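Local coordinates for protein kinase A regulatory subunit, putative (Trypanosoma cruzi, PDB 6HYI), which carries two cyclic nucleotide-binding domains, binds inosine in the crystal and, as a regulatory subunit, probably restrains the kinase catalytic subunit until a ligand releases it, at residues A[92-97]-A[123-128]; A[113-118]-A[148-153]; A[88-93]-A[103-108]. One frame throughout, in Å; residues are numbered along the deposited sequence.

Contact 1: residues A[92-97]-A[123-128]; sequences DIIKEG and TVKVCT. With NOS (inosine), chain B.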
loop_
_atom_site.group_PDB
_atom_site.type_symbol
_atom_site.label_atom_id
_atom_site.label_comp_id
_atom_site.label_asym_id
_atom_site.label_seq_id
_atom_site.Cartn_x
_atom_site.Cartn_y
_atom_site.Cartn_z
ATOM N N ASP A 92 1.731 -14.448 -14.079
ATOM C CA ASP A 92 1.143 -15.415 -13.161
ATOM C C ASP A 92 2.190 -15.872 -12.158
ATOM O O ASP A 92 3.347 -16.110 -12.514
ATOM C CB ASP A 92 0.674 -16.654 -13.929
ATOM C CG ASP A 92 -0.505 -16.378 -14.837
ATOM O OD1 ASP A 92 -1.423 -15.643 -14.423
ATOM O OD2 ASP A 92 -0.512 -16.916 -15.968
ATOM N N ILE A 93 1.774 -16.009 -10.904
ATOM C CA ILE A 93 2.559 -16.705 -9.893
ATOM C C ILE A 93 2.089 -18.155 -9.881
ATOM O O ILE A 93 0.898 -18.427 -9.696
ATOM C CB ILE A 93 2.371 -16.056 -8.513
ATOM C CG1 ILE A 93 2.726 -14.564 -8.558
ATOM C CG2 ILE A 93 3.197 -16.793 -7.462
ATOM C CD1 ILE A 93 4.146 -14.286 -9.012
ATOM N N ILE A 94 3.011 -19.087 -10.089
ATOM C CA ILE A 94 2.671 -20.494 -10.271
ATOM C C ILE A 94 3.377 -21.318 -9.203
ATOM O O ILE A 94 4.606 -21.271 -9.085
ATOM C CB ILE A 94 3.035 -20.986 -11.679
ATOM C CG1 ILE A 94 2.242 -20.201 -12.725
ATOM C CG2 ILE A 94 2.788 -22.493 -11.798
ATOM C CD1 ILE A 94 2.707 -20.431 -14.155
ATOM N N LYS A 95 2.595 -22.088 -8.445
ATOM C CA LYS A 95 3.110 -23.036 -7.463
ATOM C C LYS A 95 2.581 -24.416 -7.819
ATOM O O LYS A 95 1.364 -24.609 -7.906
ATOM C CB LYS A 95 2.631 -22.669 -6.057
ATOM C CG LYS A 95 3.071 -21.299 -5.580
ATOM C CD LYS A 95 2.721 -21.102 -4.116
ATOM C CE LYS A 95 3.058 -19.690 -3.654
ATOM N NZ LYS A 95 2.549 -19.446 -2.281
ATOM N N GLU A 96 3.489 -25.369 -8.012
ATOM C CA GLU A 96 3.106 -26.745 -8.314
ATOM C C GLU A 96 2.144 -26.796 -9.499
ATOM O O GLU A 96 1.115 -27.473 -9.471
ATOM C CB GLU A 96 2.517 -27.442 -7.086
ATOM C CG GLU A 96 3.515 -27.720 -5.977
ATOM C CD GLU A 96 2.851 -28.249 -4.719
ATOM O OE1 GLU A 96 1.714 -27.823 -4.419
ATOM O OE2 GLU A 96 3.463 -29.093 -4.031
ATOM N N GLY A 97 2.482 -26.046 -10.545
ATOM C CA GLY A 97 1.708 -26.036 -11.766
ATOM C C GLY A 97 0.372 -25.334 -11.693
ATOM O O GLY A 97 -0.354 -25.325 -12.693
ATOM N N THR A 123 7.232 -19.878 -9.495
ATOM C CA THR A 123 7.526 -19.457 -10.854
ATOM C C THR A 123 6.701 -18.226 -11.210
ATOM O O THR A 123 5.530 -18.116 -10.847
ATOM C CB THR A 123 7.228 -20.609 -11.814
ATOM O OG1 THR A 123 8.146 -21.669 -11.543
ATOM C CG2 THR A 123 7.386 -20.182 -13.271
ATOM N N VAL A 124 7.334 -17.281 -11.891
ATOM C CA VAL A 124 6.691 -16.046 -12.327
ATOM C C VAL A 124 6.682 -16.095 -13.844
ATOM O O VAL A 124 7.745 -16.019 -14.469
ATOM C CB VAL A 124 7.461 -14.816 -11.830
ATOM C CG1 VAL A 124 6.792 -13.533 -12.282
ATOM C CG2 VAL A 124 7.599 -14.833 -10.307
ATOM N N LYS A 125 5.498 -16.209 -14.444
ATOM C CA LYS A 125 5.372 -16.470 -15.878
ATOM C C LYS A 125 4.539 -15.374 -16.529
ATOM O O LYS A 125 3.385 -15.156 -16.152
ATOM C CB LYS A 125 4.731 -17.838 -16.101
ATOM C CG LYS A 125 4.816 -18.355 -17.520
ATOM C CD LYS A 125 4.286 -19.778 -17.582
ATOM C CE LYS A 125 4.359 -20.336 -18.991
ATOM N NZ LYS A 125 5.766 -20.619 -19.398
ATOM N N VAL A 126 5.117 -14.703 -17.531
ATOM C CA VAL A 126 4.427 -13.588 -18.176
ATOM C C VAL A 126 3.176 -14.093 -18.881
ATOM O O VAL A 126 3.227 -15.066 -19.644
ATOM C CB VAL A 126 5.387 -12.898 -19.155
ATOM C CG1 VAL A 126 4.672 -11.805 -19.936
ATOM C CG2 VAL A 126 6.574 -12.326 -18.397
ATOM N N CYS A 127 2.044 -13.419 -18.658
ATOM C CA CYS A 127 0.789 -13.839 -19.273
ATOM C C CYS A 127 0.157 -12.806 -20.194
ATOM O O CYS A 127 -0.899 -13.083 -20.776
ATOM C CB CYS A 127 -0.225 -14.321 -18.224
ATOM S SG CYS A 127 -0.630 -13.106 -16.967
ATOM N N THR A 128 0.756 -11.636 -20.345
ATOM C CA THR A 128 0.385 -10.690 -21.385
ATOM C C THR A 128 1.326 -10.864 -22.576
ATOM O O THR A 128 2.292 -11.623 -22.528
ATOM C CB THR A 128 0.434 -9.258 -20.847
ATOM O OG1 THR A 128 1.666 -9.066 -20.135
ATOM C CG2 THR A 128 -0.735 -9.003 -19.895
HETATM N N9 NOS B . 4.961 -14.853 -4.760
HETATM C C4 NOS B . 3.796 -14.587 -4.447
HETATM N N3 NOS B . 2.913 -13.665 -4.764
HETATM C C2 NOS B . 1.663 -13.702 -4.242
HETATM N N1 NOS B . 1.305 -14.685 -3.374
HETATM C C6 NOS B . 2.170 -15.616 -3.035
HETATM O O6 NOS B . 1.834 -16.480 -2.274
HETATM C C5 NOS B . 3.427 -15.594 -3.568
HETATM N N7 NOS B . 4.588 -16.415 -3.443
HETATM C C8 NOS B . 5.522 -15.831 -4.243
HETATM C "C5'" NOS B . 8.743 -15.630 -6.664
HETATM O "O5'" NOS B . 8.589 -16.541 -5.586
HETATM C "C4'" NOS B . 7.905 -14.392 -6.463
HETATM O "O4'" NOS B . 6.488 -14.710 -6.597
HETATM C "C1'" NOS B . 5.778 -14.027 -5.628
HETATM C "C2'" NOS B . 6.677 -13.012 -4.987
HETATM O "O2'" NOS B . 6.693 -11.821 -5.771
HETATM C "C3'" NOS B . 8.003 -13.740 -5.088
HETATM O "O3'" NOS B . 9.141 -12.913 -4.942
#
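D92 and K125 form a hydrogen-bonded antiparallel pair, D92 N reaching K125 O at 2.7 Å with K125 N returning to D92 O. Two residues further along, I94 and T123 repeat this pair of reciprocal hydrogen bonds, I94 N lying 2.8 Å from T123 O. I93 and V124 form a non-hydrogen-bonded pair; their backbone bonds turn outward, to V100 and Y101 and to I72 and M73, while their CA-H groups point at T123 O and D92 O respectively. The segment axes, 141° apart in direction, show two neighbouring strands with a marked twist.

Strands 92-95 and 123-126 are the inner pair of one four-stranded sheet of the beta-barrel that cyclic nucleotide-binding domains share with the cupin clan; strands 71-73 and 98-103 flank them. The sheet has two different faces here. On the ligand face I93 and V124 lie side by side and point the same way, with I93 CD1 3.7 Å from V124 CG2. That same CD1 comes within 3.4 Å of inosine O4', while I93 CG2 sits over the face of the purine, 3.8 Å from C4. A chi1 of -56° puts CG1 beside the backbone N and sends the two branches to different parts of the nucleoside.

On the other face, I94 CD1 meets both CB and CD of K125, its chain extended by a chi2 of 170°. D92 packs its carboxylate against C127, OD2 3.5 Å from C127 CB.

Polar ends are settled elsewhere: T123 OG1 bonds to A75 N, and K125 NZ to D69 O. K95 takes no part in the strand-to-strand packing, but its extended chain carries NZ to inosine O6, a hydrogen bond of 3.1 Å.

Contact 2: residues A[113-118]-A[148-153]; sequences ELMYDT and TAIRRR. With NOS (inosine), chain B.
Helix 111-116 occupies the place of the phosphate-binding cassette, the short helix that cradles the cyclic phosphate in relatives of this domain, and through M115 and Y116 it rests on helix 149-160. Its ligand side is marked by E113, whose carboxylate receives inosine O3' on OE1 and O5' on OE2, each at 2.6 Å. V121 N gives OE2 a second bond. Both acceptor oxygens thus face the ribose hydroxyls that in a cyclic nucleotide would carry the phosphate.

M115 and Y116 make the contact with the opposing helix. M115 holds CG anti to its amide nitrogen (chi1 -176°) and bends at the end of the chain, which places CE 3.8 Å from A149 CB, while CG and I150 CG1 pass in opposite directions at 4.0 Å. The same CG stands over the centre of the Y116 ring, so the two adjacent side chains pack against each other. I150 CD1 approaches ring atom CE1 of Y116 obliquely.

R153 comes in from the other helix and meets both residues with different parts of its guanidinium. M115 SD lies over one face, offset toward the rim. D179 forms a salt bridge with NE, so this flat group has a second anchor. Y116, I150 and R153 also touch a crystal neighbour, so their exact poses may owe something to the lattice. At the guanidinium edge R153 NH1 donates to Y116 OH at 2.8 Å, a bent bond of 142° with the hydroxyl tilted 24° out of the guanidinium plane.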
loop_
_atom_site.group_PDB
_atom_site.type_symbol
_atom_site.label_atom_id
_atom_site.label_comp_id
_atom_site.label_asym_id
_atom_site.label_seq_id
_atom_site.Cartn_x
_atom_site.Cartn_y
_atom_site.Cartn_z
ATOM N N GLU A 113 12.200 -13.519 -1.944
ATOM C CA GLU A 113 13.518 -14.134 -1.894
ATOM C C GLU A 113 14.559 -13.172 -1.340
ATOM O O GLU A 113 15.468 -13.584 -0.615
ATOM C CB GLU A 113 13.914 -14.561 -3.299
ATOM C CG GLU A 113 13.086 -15.702 -3.840
ATOM C CD GLU A 113 11.649 -15.343 -4.187
ATOM O OE1 GLU A 113 11.335 -14.157 -4.468
ATOM O OE2 GLU A 113 10.826 -16.283 -4.200
ATOM N N LEU A 114 14.452 -11.887 -1.683
ATOM C CA LEU A 114 15.417 -10.905 -1.203
ATOM C C LEU A 114 15.201 -10.593 0.274
ATOM O O LEU A 114 16.164 -10.389 1.020
ATOM C CB LEU A 114 15.323 -9.628 -2.040
ATOM C CG LEU A 114 15.947 -9.707 -3.428
ATOM C CD1 LEU A 114 15.549 -8.501 -4.275
ATOM C CD2 LEU A 114 17.458 -9.777 -3.303
ATOM N N MET A 115 13.943 -10.563 0.714
ATOM C CA MET A 115 13.647 -10.242 2.106
ATOM C C MET A 115 13.995 -11.405 3.023
ATOM O O MET A 115 14.485 -11.196 4.138
ATOM C CB MET A 115 12.169 -9.871 2.244
ATOM C CG MET A 115 11.758 -9.417 3.632
ATOM S SD MET A 115 10.058 -8.805 3.660
ATOM C CE MET A 115 10.121 -7.407 2.541
ATOM N N TYR A 116 13.764 -12.633 2.568
ATOM C CA TYR A 116 13.896 -13.794 3.439
ATOM C C TYR A 116 15.053 -14.720 3.091
ATOM O O TYR A 116 15.201 -15.760 3.740
ATOM C CB TYR A 116 12.575 -14.568 3.497
ATOM C CG TYR A 116 11.452 -13.755 4.084
ATOM C CD1 TYR A 116 11.460 -13.405 5.426
ATOM C CD2 TYR A 116 10.393 -13.316 3.300
ATOM C CE1 TYR A 116 10.437 -12.665 5.974
ATOM C CE2 TYR A 116 9.362 -12.565 3.837
ATOM C CZ TYR A 116 9.384 -12.243 5.173
ATOM O OH TYR A 116 8.354 -11.498 5.707
ATOM N N ASP A 117 15.872 -14.379 2.098
ATOM C CA ASP A 117 17.068 -15.154 1.762
ATOM C C ASP A 117 16.744 -16.625 1.521
ATOM O O ASP A 117 17.208 -17.528 2.222
ATOM C CB ASP A 117 18.166 -14.989 2.813
ATOM C CG ASP A 117 18.998 -13.753 2.588
ATOM O OD1 ASP A 117 19.941 -13.812 1.769
ATOM O OD2 ASP A 117 18.709 -12.722 3.227
ATOM N N THR A 118 15.951 -16.859 0.485
ATOM C CA THR A 118 15.556 -18.205 0.132
ATOM C C THR A 118 15.548 -18.320 -1.379
ATOM O O THR A 118 15.356 -17.318 -2.081
ATOM C CB THR A 118 14.173 -18.549 0.720
ATOM O OG1 THR A 118 13.917 -19.952 0.580
ATOM C CG2 THR A 118 13.058 -17.744 0.052
ATOM N N THR A 148 13.909 -1.930 8.000
ATOM C CA THR A 148 13.262 -2.669 9.078
ATOM C C THR A 148 12.038 -3.447 8.602
ATOM O O THR A 148 11.088 -3.625 9.372
ATOM C CB THR A 148 12.903 -1.724 10.229
ATOM O OG1 THR A 148 12.100 -0.650 9.734
ATOM C CG2 THR A 148 14.163 -1.158 10.854
ATOM N N ALA A 149 12.053 -3.938 7.360
ATOM C CA ALA A 149 10.868 -4.577 6.794
ATOM C C ALA A 149 10.354 -5.714 7.660
ATOM O O ALA A 149 9.141 -5.875 7.838
ATOM C CB ALA A 149 11.187 -5.110 5.399
ATOM N N ILE A 150 11.255 -6.555 8.165
ATOM C CA ILE A 150 10.794 -7.720 8.909
ATOM C C ILE A 150 10.191 -7.303 10.244
ATOM O O ILE A 150 9.147 -7.825 10.657
ATOM C CB ILE A 150 11.914 -8.762 9.040
ATOM C CG1 ILE A 150 12.205 -9.354 7.649
ATOM C CG2 ILE A 150 11.510 -9.802 10.062
ATOM C CD1 ILE A 150 13.318 -10.383 7.628
ATOM N N ARG A 151 10.806 -6.320 10.916
ATOM C CA ARG A 151 10.254 -5.812 12.167
ATOM C C ARG A 151 8.891 -5.174 11.946
ATOM O O ARG A 151 7.973 -5.358 12.755
ATOM C CB ARG A 151 11.210 -4.796 12.791
ATOM C CG ARG A 151 10.789 -4.378 14.190
ATOM C CD ARG A 151 10.780 -5.591 15.119
ATOM N NE ARG A 151 10.211 -5.312 16.435
ATOM C CZ ARG A 151 8.916 -5.411 16.725
ATOM N NH1 ARG A 151 8.051 -5.776 15.785
ATOM N NH2 ARG A 151 8.485 -5.143 17.953
ATOM N N ARG A 152 8.744 -4.413 10.858
ATOM C CA ARG A 152 7.463 -3.778 10.559
ATOM C C ARG A 152 6.380 -4.824 10.324
ATOM O O ARG A 152 5.275 -4.726 10.874
ATOM C CB ARG A 152 7.600 -2.863 9.344
ATOM C CG ARG A 152 6.324 -2.113 9.030
ATOM C CD ARG A 152 6.499 -1.238 7.822
ATOM N NE ARG A 152 7.623 -0.315 7.959
ATOM C CZ ARG A 152 8.771 -0.438 7.308
ATOM N NH1 ARG A 152 8.965 -1.462 6.483
ATOM N NH2 ARG A 152 9.728 0.462 7.491
ATOM N N ARG A 153 6.698 -5.862 9.550
ATOM C CA ARG A 153 5.733 -6.934 9.363
ATOM C C ARG A 153 5.357 -7.567 10.690
ATOM O O ARG A 153 4.184 -7.860 10.939
ATOM C CB ARG A 153 6.300 -7.975 8.400
ATOM C CG ARG A 153 6.269 -7.473 6.962
ATOM C CD ARG A 153 7.189 -8.255 6.030
ATOM N NE ARG A 153 6.776 -7.967 4.672
ATOM C CZ ARG A 153 6.423 -8.861 3.761
ATOM N NH1 ARG A 153 6.512 -10.162 4.002
ATOM N NH2 ARG A 153 5.996 -8.422 2.591
HETATM N N9 NOS B . 4.961 -14.853 -4.760
HETATM C C4 NOS B . 3.796 -14.587 -4.447
HETATM N N3 NOS B . 2.913 -13.665 -4.764
HETATM C C2 NOS B . 1.663 -13.702 -4.242
HETATM N N1 NOS B . 1.305 -14.685 -3.374
HETATM C C6 NOS B . 2.170 -15.616 -3.035
HETATM O O6 NOS B . 1.834 -16.480 -2.274
HETATM C C5 NOS B . 3.427 -15.594 -3.568
HETATM N N7 NOS B . 4.588 -16.415 -3.443
HETATM C C8 NOS B . 5.522 -15.831 -4.243
HETATM C "C5'" NOS B . 8.743 -15.630 -6.664
HETATM O "O5'" NOS B . 8.589 -16.541 -5.586
HETATM C "C4'" NOS B . 7.905 -14.392 -6.463
HETATM O "O4'" NOS B . 6.488 -14.710 -6.597
HETATM C "C1'" NOS B . 5.778 -14.027 -5.628
HETATM C "C2'" NOS B . 6.677 -13.012 -4.987
HETATM O "O2'" NOS B . 6.693 -11.821 -5.771
HETATM C "C3'" NOS B . 8.003 -13.740 -5.088
HETATM O "O3'" NOS B . 9.141 -12.913 -4.942
#

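Contact 3: residues A[88-93]-A[103-108]; sequences SGHADI and KTEGTA. With NOS (inosine), chain B.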
loop_
_atom_site.group_PDB
_atom_site.type_symbol
_atom_site.label_atom_id
_atom_site.label_comp_id
_atom_site.label_asym_id
_atom_site.label_seq_id
_atom_site.Cartn_x
_atom_site.Cartn_y
_atom_site.Cartn_z
ATOM N N SER A 88 4.667 -2.437 -17.105
ATOM C CA SER A 88 3.437 -2.838 -17.766
ATOM C C SER A 88 3.517 -4.319 -18.082
ATOM O O SER A 88 4.601 -4.901 -18.189
ATOM C CB SER A 88 3.187 -2.033 -19.037
ATOM O OG SER A 88 4.310 -2.150 -19.900
ATOM N N GLY A 89 2.350 -4.921 -18.239
ATOM C CA GLY A 89 2.259 -6.352 -18.400
ATOM C C GLY A 89 1.870 -7.038 -17.104
ATOM O O GLY A 89 1.919 -6.458 -16.015
ATOM N N HIS A 90 1.451 -8.293 -17.239
ATOM C CA HIS A 90 1.033 -9.104 -16.108
ATOM C C HIS A 90 1.813 -10.408 -16.099
ATOM O O HIS A 90 2.271 -10.897 -17.137
ATOM C CB HIS A 90 -0.447 -9.489 -16.182
ATOM C CG HIS A 90 -1.398 -8.335 -16.192
ATOM N ND1 HIS A 90 -1.010 -7.026 -16.003
ATOM C CD2 HIS A 90 -2.741 -8.307 -16.368
ATOM C CE1 HIS A 90 -2.073 -6.243 -16.063
ATOM N NE2 HIS A 90 -3.134 -6.996 -16.279
ATOM N N ALA A 91 1.913 -11.008 -14.912
ATOM C CA ALA A 91 2.583 -12.289 -14.766
ATOM C C ALA A 91 1.830 -13.160 -13.768
ATOM O O ALA A 91 1.337 -12.667 -12.748
ATOM C CB ALA A 91 4.035 -12.106 -14.305
ATOM N N ASP A 92 1.731 -14.448 -14.079
ATOM C CA ASP A 92 1.143 -15.415 -13.161
ATOM C C ASP A 92 2.190 -15.872 -12.158
ATOM O O ASP A 92 3.347 -16.110 -12.514
ATOM C CB ASP A 92 0.674 -16.654 -13.929
ATOM C CG ASP A 92 -0.505 -16.378 -14.837
ATOM O OD1 ASP A 92 -1.423 -15.643 -14.423
ATOM O OD2 ASP A 92 -0.512 -16.916 -15.968
ATOM N N ILE A 93 1.774 -16.009 -10.904
ATOM C CA ILE A 93 2.559 -16.705 -9.893
ATOM C C ILE A 93 2.089 -18.155 -9.881
ATOM O O ILE A 93 0.898 -18.427 -9.696
ATOM C CB ILE A 93 2.371 -16.056 -8.513
ATOM C CG1 ILE A 93 2.726 -14.564 -8.558
ATOM C CG2 ILE A 93 3.197 -16.793 -7.462
ATOM C CD1 ILE A 93 4.146 -14.286 -9.012
ATOM N N LYS A 103 0.215 -10.892 -10.867
ATOM C CA LYS A 103 0.974 -9.664 -10.672
ATOM C C LYS A 103 0.695 -8.726 -11.837
ATOM O O LYS A 103 0.782 -9.132 -13.000
ATOM C CB LYS A 103 2.472 -9.958 -10.628
ATOM C CG LYS A 103 2.933 -10.670 -9.348
ATOM C CD LYS A 103 3.068 -9.722 -8.175
ATOM C CE LYS A 103 3.589 -10.454 -6.928
ATOM N NZ LYS A 103 3.833 -9.512 -5.807
ATOM N N THR A 104 0.382 -7.480 -11.529
ATOM C CA THR A 104 0.001 -6.496 -12.527
ATOM C C THR A 104 0.912 -5.270 -12.438
ATOM O O THR A 104 1.880 -5.235 -11.671
ATOM C CB THR A 104 -1.479 -6.135 -12.375
ATOM O OG1 THR A 104 -1.702 -5.595 -11.070
ATOM C CG2 THR A 104 -2.341 -7.380 -12.557
ATOM N N GLU A 105 0.607 -4.255 -13.242
ATOM C CA GLU A 105 1.493 -3.107 -13.327
ATOM C C GLU A 105 1.692 -2.471 -11.959
ATOM O O GLU A 105 0.755 -2.338 -11.166
ATOM C CB GLU A 105 0.954 -2.072 -14.321
ATOM C CG GLU A 105 -0.464 -1.596 -14.056
ATOM C CD GLU A 105 -1.537 -2.534 -14.616
ATOM O OE1 GLU A 105 -2.732 -2.188 -14.499
ATOM O OE2 GLU A 105 -1.198 -3.604 -15.173
ATOM N N GLY A 106 2.936 -2.090 -11.693
ATOM C CA GLY A 106 3.299 -1.465 -10.442
ATOM C C GLY A 106 3.711 -2.418 -9.351
ATOM O O GLY A 106 4.261 -1.956 -8.342
ATOM N N THR A 107 3.468 -3.716 -9.515
ATOM C CA THR A 107 3.791 -4.681 -8.474
ATOM C C THR A 107 5.220 -5.178 -8.632
ATOM O O THR A 107 5.875 -4.962 -9.653
ATOM C CB THR A 107 2.802 -5.853 -8.456
ATOM O OG1 THR A 107 2.939 -6.650 -9.645
ATOM C CG2 THR A 107 1.369 -5.335 -8.319
ATOM N N ALA A 108 5.703 -5.851 -7.591
ATOM C CA ALA A 108 7.056 -6.376 -7.565
ATOM C C ALA A 108 7.044 -7.897 -7.574
ATOM O O ALA A 108 6.120 -8.536 -7.065
ATOM C CB ALA A 108 7.785 -5.892 -6.307
HETATM N N9 NOS B . 4.961 -14.853 -4.760
HETATM C C4 NOS B . 3.796 -14.587 -4.447
HETATM N N3 NOS B . 2.913 -13.665 -4.764
HETATM C C2 NOS B . 1.663 -13.702 -4.242
HETATM N N1 NOS B . 1.305 -14.685 -3.374
HETATM C C6 NOS B . 2.170 -15.616 -3.035
HETATM O O6 NOS B . 1.834 -16.480 -2.274
HETATM C C5 NOS B . 3.427 -15.594 -3.568
HETATM N N7 NOS B . 4.588 -16.415 -3.443
HETATM C C8 NOS B . 5.522 -15.831 -4.243
HETATM C "C5'" NOS B . 8.743 -15.630 -6.664
HETATM O "O5'" NOS B . 8.589 -16.541 -5.586
HETATM C "C4'" NOS B . 7.905 -14.392 -6.463
HETATM O "O4'" NOS B . 6.488 -14.710 -6.597
HETATM C "C1'" NOS B . 5.778 -14.027 -5.628
HETATM C "C2'" NOS B . 6.677 -13.012 -4.987
HETATM O "O2'" NOS B . 6.693 -11.821 -5.771
HETATM C "C3'" NOS B . 8.003 -13.740 -5.088
HETATM O "O3'" NOS B . 9.141 -12.913 -4.942
HETATM O O HOH W 1 -0.111 -3.507 -17.625
#
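T104, whose CG2 rests on the ring of H90, has its carbonyl O gripped twice by one residue, T107 OG1 at 2.7 Å and T107 N at 3.1 Å. The backbone bond closes a type II beta turn, and the hydroxyl bond reinforces it; G106 takes its positive-phi position, where strand 98-103 of the domain's beta-barrel leaves the sheet. Just before the turn, A91 and K103 form an antiparallel hydrogen-bonded pair, K103 N lying 2.8 Å from A91 O.

The imidazole of H90 has T104 over one face and oxygens near its plane. T104 CG2 stands 3.6 Å from the ring centroid, only 7° off the normal, a CH-pi contact over the face. ND1 donates to G89 O, though from above the carbonyl plane. E105 OE2 lies in the ring plane beside CE1, a proximity only, with its carboxylate turned 23° from the ring.

On the ligand side K103 CG packs on I93 CD1, and its chain runs on past inosine O2' to bring NZ to A108 O at 2.8 Å and to Y172 OH. E105 N is buried without a polar partner, whereas E105 OE2 accepts from a water at 2.7 Å that itself accepts from G89 N.

Contacts 1 and 3 share strand 91-95, with D92 and I93, and have centres 10 Å apart; this strand neighbours 123-126 on one side and 98-103, which ends at K103, on the other. They touch directly: C127 N of contact 1 and H90 O of contact 3 are 3.0 Å apart, a probable hydrogen bond. Contact 2 stands apart, its centre 22 Å from contact 1 and 20 Å from contact 3, with nearest atoms about 7 and 8 Å away and no touch. Inosine bridges the gap, the base and sugar meeting the sheet of contacts 1 and 3 and the ribose hydroxyls meeting the helix of contact 2. E111, G110 and A122 complete its hydrogen bonding.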